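Local atomic coordinates of putative bacterial transcription regulation protein (Staphylococcus aureus, PDB entry 3LUR), a protein that probably acts in bacterial transcription regulation by binding an effector molecule. Residues A[4-15]-A[89-100]. Residues are numbered along the deposited sequence; the frame is centred on the assembly and turned at random.
Sequences YQLQQLASLTLV and VITLASSKYMVF
Tyr4 lays its ring against the selenomethionine Met98, whose SE sits over the ring centre, 4.1 Å from the centroid, in a Met-aromatic contact. CG of Met98 covers the same face, a CH-pi contact. A chi1 of 62° sets the Tyr4 ring between its own backbone N and carbonyl carbon, against Met98. Tyr4 CB rests over a face of Phe100, 3.9 Å from that ring's centroid. These ring contacts make this end the tight one, and helix 108-124 also packs on all three side chains.

From here two antiparallel ladders run through the pair, Gln5-Leu9 with Ser95-Val99 and Leu12-Val15 with Val89-Leu92. Leu9 CD1 meets Tyr97 CE1 at 3.7 Å, the leucine crossing the tyrosine at about a right angle; Trp153 meets Tyr97 edge-to-face. Further along, Leu14 CD1 packs on Leu92 CB at 3.9 Å.

Just before the break between the ladders, on the face that also bears Leu6, Gln8 and Lys96 run side by side, Gln8 OE1 4.0 Å from Lys96 CE. At the break the joint is polar and faces solvent. Ser11 OG accepts a bent bond from Ser94 N (3.0 Å, 139° at the hydrogen), while a water donates to Ala10 O and Leu92 O.

Strands 5-21 and 88-103 thereby close the six-stranded barrel: ten backbone bonds set the register, and the serine and water bridge the break where direct pairing lapses.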
loop_
_atom_site.group_PDB
_atom_site.type_symbol
_atom_site.label_atom_id
_atom_site.label_comp_id
_atom_site.label_asym_id
_atom_site.label_seq_id
_atom_site.Cartn_x
_atom_site.Cartn_y
_atom_site.Cartn_z
ATOM N N TYR A 4 -10.120 -2.604 -13.647
ATOM C CA TYR A 4 -9.914 -1.675 -12.569
ATOM C C TYR A 4 -11.048 -0.666 -12.483
ATOM O O TYR A 4 -11.820 -0.509 -13.415
ATOM C CB TYR A 4 -8.581 -0.950 -12.749
ATOM C CG TYR A 4 -8.506 -0.117 -14.006
ATOM C CD1 TYR A 4 -8.926 1.199 -14.010
ATOM C CD2 TYR A 4 -8.045 -0.651 -15.204
ATOM C CE1 TYR A 4 -8.864 1.983 -15.171
ATOM C CE2 TYR A 4 -7.987 0.126 -16.369
ATOM C CZ TYR A 4 -8.409 1.426 -16.341
ATOM O OH TYR A 4 -8.367 2.212 -17.470
ATOM N N GLN A 5 -11.144 -0.011 -11.344
ATOM C CA GLN A 5 -12.075 1.084 -11.156
ATOM C C GLN A 5 -11.269 2.339 -10.919
ATOM O O GLN A 5 -10.231 2.309 -10.243
ATOM C CB GLN A 5 -12.989 0.848 -9.949
ATOM C CG GLN A 5 -13.836 -0.407 -10.017
ATOM C CD GLN A 5 -14.954 -0.318 -11.047
ATOM O OE1 GLN A 5 -15.344 0.781 -11.501
ATOM N NE2 GLN A 5 -15.504 -1.484 -11.411
ATOM N N LEU A 6 -11.703 3.436 -11.519
ATOM C CA LEU A 6 -11.059 4.716 -11.293
ATOM C C LEU A 6 -11.602 5.281 -9.996
ATOM O O LEU A 6 -12.821 5.264 -9.741
ATOM C CB LEU A 6 -11.321 5.686 -12.444
ATOM C CG LEU A 6 -10.716 5.278 -13.776
ATOM C CD1 LEU A 6 -11.233 6.190 -14.910
ATOM C CD2 LEU A 6 -9.183 5.324 -13.652
ATOM N N GLN A 7 -10.703 5.750 -9.147
ATOM C CA GLN A 7 -11.078 6.361 -7.898
ATOM C C GLN A 7 -10.181 7.574 -7.734
ATOM O O GLN A 7 -9.179 7.710 -8.435
ATOM C CB GLN A 7 -10.861 5.410 -6.716
ATOM C CG GLN A 7 -11.681 4.135 -6.744
ATOM C CD GLN A 7 -13.187 4.382 -6.646
ATOM O OE1 GLN A 7 -13.630 5.503 -6.385
ATOM N NE2 GLN A 7 -13.979 3.329 -6.876
ATOM N N GLN A 8 -10.560 8.485 -6.861
ATOM C CA GLN A 8 -9.725 9.626 -6.581
ATOM C C GLN A 8 -9.684 9.894 -5.105
ATOM O O GLN A 8 -10.677 9.707 -4.415
ATOM C CB GLN A 8 -10.192 10.850 -7.352
ATOM C CG GLN A 8 -11.550 11.338 -7.058
ATOM C CD GLN A 8 -11.880 12.541 -7.906
ATOM O OE1 GLN A 8 -11.738 12.499 -9.124
ATOM N NE2 GLN A 8 -12.314 13.626 -7.271
ATOM N N LEU A 9 -8.518 10.302 -4.616
ATOM C CA LEU A 9 -8.348 10.633 -3.217
ATOM C C LEU A 9 -7.851 12.081 -3.031
ATOM O O LEU A 9 -7.047 12.590 -3.827
ATOM C CB LEU A 9 -7.339 9.698 -2.570
ATOM C CG LEU A 9 -7.630 8.203 -2.498
ATOM C CD1 LEU A 9 -6.434 7.549 -1.836
ATOM C CD2 LEU A 9 -8.932 7.917 -1.734
ATOM N N ALA A 10 -8.346 12.729 -1.984
ATOM C CA ALA A 10 -7.807 13.990 -1.521
ATOM C C ALA A 10 -6.447 13.661 -0.893
ATOM O O ALA A 10 -6.073 12.482 -0.774
ATOM C CB ALA A 10 -8.703 14.588 -0.487
ATOM N N SER A 11 -5.705 14.670 -0.481
ATOM C CA SER A 11 -4.439 14.392 0.160
ATOM C C SER A 11 -4.746 13.769 1.506
ATOM O O SER A 11 -5.664 14.192 2.202
ATOM C CB SER A 11 -3.587 15.640 0.323
ATOM O OG SER A 11 -3.200 16.131 -0.954
ATOM N N LEU A 12 -3.984 12.763 1.875
ATOM C CA LEU A 12 -4.239 12.072 3.128
ATOM C C LEU A 12 -3.016 12.068 4.012
ATOM O O LEU A 12 -1.898 12.169 3.530
ATOM C CB LEU A 12 -4.661 10.637 2.845
ATOM C CG LEU A 12 -5.956 10.448 2.058
ATOM C CD1 LEU A 12 -6.109 9.004 1.711
ATOM C CD2 LEU A 12 -7.187 10.961 2.793
ATOM N N THR A 13 -3.248 12.013 5.317
ATOM C CA THR A 13 -2.168 11.898 6.263
ATOM C C THR A 13 -2.041 10.414 6.615
ATOM O O THR A 13 -3.002 9.794 7.088
ATOM C CB THR A 13 -2.435 12.690 7.524
ATOM O OG1 THR A 13 -2.454 14.080 7.210
ATOM C CG2 THR A 13 -1.351 12.437 8.548
ATOM N N LEU A 14 -0.866 9.847 6.357
ATOM C CA LEU A 14 -0.626 8.426 6.653
ATOM C C LEU A 14 0.324 8.307 7.838
ATOM O O LEU A 14 1.328 9.019 7.913
ATOM C CB LEU A 14 -0.051 7.733 5.436
ATOM C CG LEU A 14 -0.908 7.767 4.188
ATOM C CD1 LEU A 14 -0.278 6.910 3.100
ATOM C CD2 LEU A 14 -2.323 7.254 4.467
ATOM N N VAL A 15 -0.055 7.477 8.806
ATOM C CA VAL A 15 0.682 7.289 10.030
ATOM C C VAL A 15 1.140 5.836 10.022
ATOM O O VAL A 15 0.333 4.916 9.856
ATOM C CB VAL A 15 -0.208 7.499 11.285
ATOM C CG1 VAL A 15 0.615 7.388 12.562
ATOM C CG2 VAL A 15 -0.942 8.883 11.259
ATOM N N VAL A 89 4.798 10.218 9.911
ATOM C CA VAL A 89 3.498 10.860 9.660
ATOM C C VAL A 89 3.658 11.671 8.413
ATOM O O VAL A 89 4.244 12.747 8.466
ATOM C CB VAL A 89 3.070 11.767 10.812
ATOM C CG1 VAL A 89 1.744 12.473 10.479
ATOM C CG2 VAL A 89 2.930 10.969 12.075
ATOM N N ILE A 90 3.199 11.140 7.274
ATOM C CA ILE A 90 3.404 11.818 5.984
ATOM C C ILE A 90 2.130 12.122 5.214
ATOM O O ILE A 90 1.059 11.646 5.562
ATOM C CB ILE A 90 4.343 10.999 5.078
ATOM C CG1 ILE A 90 3.635 9.763 4.544
ATOM C CG2 ILE A 90 5.651 10.669 5.885
ATOM C CD1 ILE A 90 4.338 9.081 3.440
ATOM N N THR A 91 2.264 12.952 4.182
ATOM C CA THR A 91 1.150 13.286 3.321
ATOM C C THR A 91 1.254 12.547 2.022
ATOM O O THR A 91 2.244 12.679 1.293
ATOM C CB THR A 91 1.097 14.788 2.982
ATOM O OG1 THR A 91 0.964 15.531 4.180
ATOM C CG2 THR A 91 -0.093 15.079 2.094
ATOM N N LEU A 92 0.223 11.776 1.722
ATOM C CA LEU A 92 0.095 11.137 0.440
ATOM C C LEU A 92 -0.721 12.133 -0.381
ATOM O O LEU A 92 -1.902 12.350 -0.105
ATOM C CB LEU A 92 -0.620 9.808 0.565
ATOM C CG LEU A 92 -0.897 9.067 -0.743
ATOM C CD1 LEU A 92 0.425 8.582 -1.331
ATOM C CD2 LEU A 92 -1.850 7.925 -0.528
ATOM N N ALA A 93 -0.079 12.747 -1.368
ATOM C CA ALA A 93 -0.697 13.797 -2.166
ATOM C C ALA A 93 -1.864 13.281 -2.968
ATOM O O ALA A 93 -1.810 12.187 -3.487
ATOM C CB ALA A 93 0.340 14.436 -3.107
ATOM N N SER A 94 -2.868 14.140 -3.156
ATOM C CA SER A 94 -4.080 13.776 -3.896
ATOM C C SER A 94 -3.768 13.251 -5.275
ATOM O O SER A 94 -2.896 13.790 -5.980
ATOM C CB SER A 94 -5.012 14.974 -4.062
ATOM O OG SER A 94 -4.409 15.976 -4.834
ATOM N N SER A 95 -4.546 12.278 -5.697
ATOM C CA SER A 95 -4.348 11.679 -7.000
ATOM C C SER A 95 -5.546 10.887 -7.412
ATOM O O SER A 95 -6.365 10.464 -6.561
ATOM C CB SER A 95 -3.135 10.735 -6.970
ATOM O OG SER A 95 -2.861 10.229 -8.264
ATOM N N LYS A 96 -5.651 10.693 -8.712
ATOM C CA LYS A 96 -6.546 9.701 -9.269
ATOM C C LYS A 96 -5.780 8.381 -9.258
ATOM O O LYS A 96 -4.527 8.356 -9.257
ATOM C CB LYS A 96 -6.989 10.052 -10.686
ATOM C CG LYS A 96 -7.962 11.224 -10.788
ATOM C CD LYS A 96 -8.376 11.425 -12.254
ATOM C CE LYS A 96 -9.420 12.526 -12.410
ATOM N NZ LYS A 96 -9.722 12.788 -13.847
ATOM N N TYR A 97 -6.531 7.288 -9.236
ATOM C CA TYR A 97 -5.966 5.967 -9.152
ATOM C C TYR A 97 -6.727 4.990 -10.004
ATOM O O TYR A 97 -7.927 5.170 -10.257
ATOM C CB TYR A 97 -6.061 5.421 -7.704
ATOM C CG TYR A 97 -5.205 6.134 -6.677
ATOM C CD1 TYR A 97 -5.650 7.275 -6.035
ATOM C CD2 TYR A 97 -3.957 5.660 -6.366
ATOM C CE1 TYR A 97 -4.837 7.929 -5.098
ATOM C CE2 TYR A 97 -3.162 6.268 -5.453
ATOM C CZ TYR A 97 -3.583 7.396 -4.817
ATOM O OH TYR A 97 -2.731 7.957 -3.934
HETATM N N MSE A 98 -6.000 3.971 -10.477
HETATM C CA MSE A 98 -6.618 2.775 -10.999
HETATM C C MSE A 98 -6.576 1.816 -9.820
HETATM O O MSE A 98 -5.521 1.636 -9.201
HETATM C CB MSE A 98 -5.852 2.203 -12.182
HETATM C CG MSE A 98 -5.821 3.106 -13.374
HETATM SE SE MSE A 98 -4.698 2.284 -14.762
HETATM C CE MSE A 98 -3.013 2.356 -13.817
ATOM N N VAL A 99 -7.720 1.245 -9.472
ATOM C CA VAL A 99 -7.817 0.343 -8.341
ATOM C C VAL A 99 -8.138 -1.067 -8.791
ATOM O O VAL A 99 -9.187 -1.308 -9.409
ATOM C CB VAL A 99 -8.854 0.806 -7.334
ATOM C CG1 VAL A 99 -8.870 -0.158 -6.086
ATOM C CG2 VAL A 99 -8.576 2.226 -6.920
ATOM N N PHE A 100 -7.181 -1.965 -8.581
ATOM C CA PHE A 100 -7.292 -3.363 -8.993
ATOM C C PHE A 100 -7.594 -4.192 -7.768
ATOM O O PHE A 100 -7.475 -3.704 -6.651
ATOM C CB PHE A 100 -5.978 -3.855 -9.596
ATOM C CG PHE A 100 -5.510 -3.050 -10.756
ATOM C CD1 PHE A 100 -4.814 -1.885 -10.553
ATOM C CD2 PHE A 100 -5.743 -3.477 -12.058
ATOM C CE1 PHE A 100 -4.364 -1.120 -11.638
ATOM C CE2 PHE A 100 -5.310 -2.724 -13.140
ATOM C CZ PHE A 100 -4.623 -1.560 -12.942
HETATM O O HOH W 1 -4.111 10.708 -0.640
#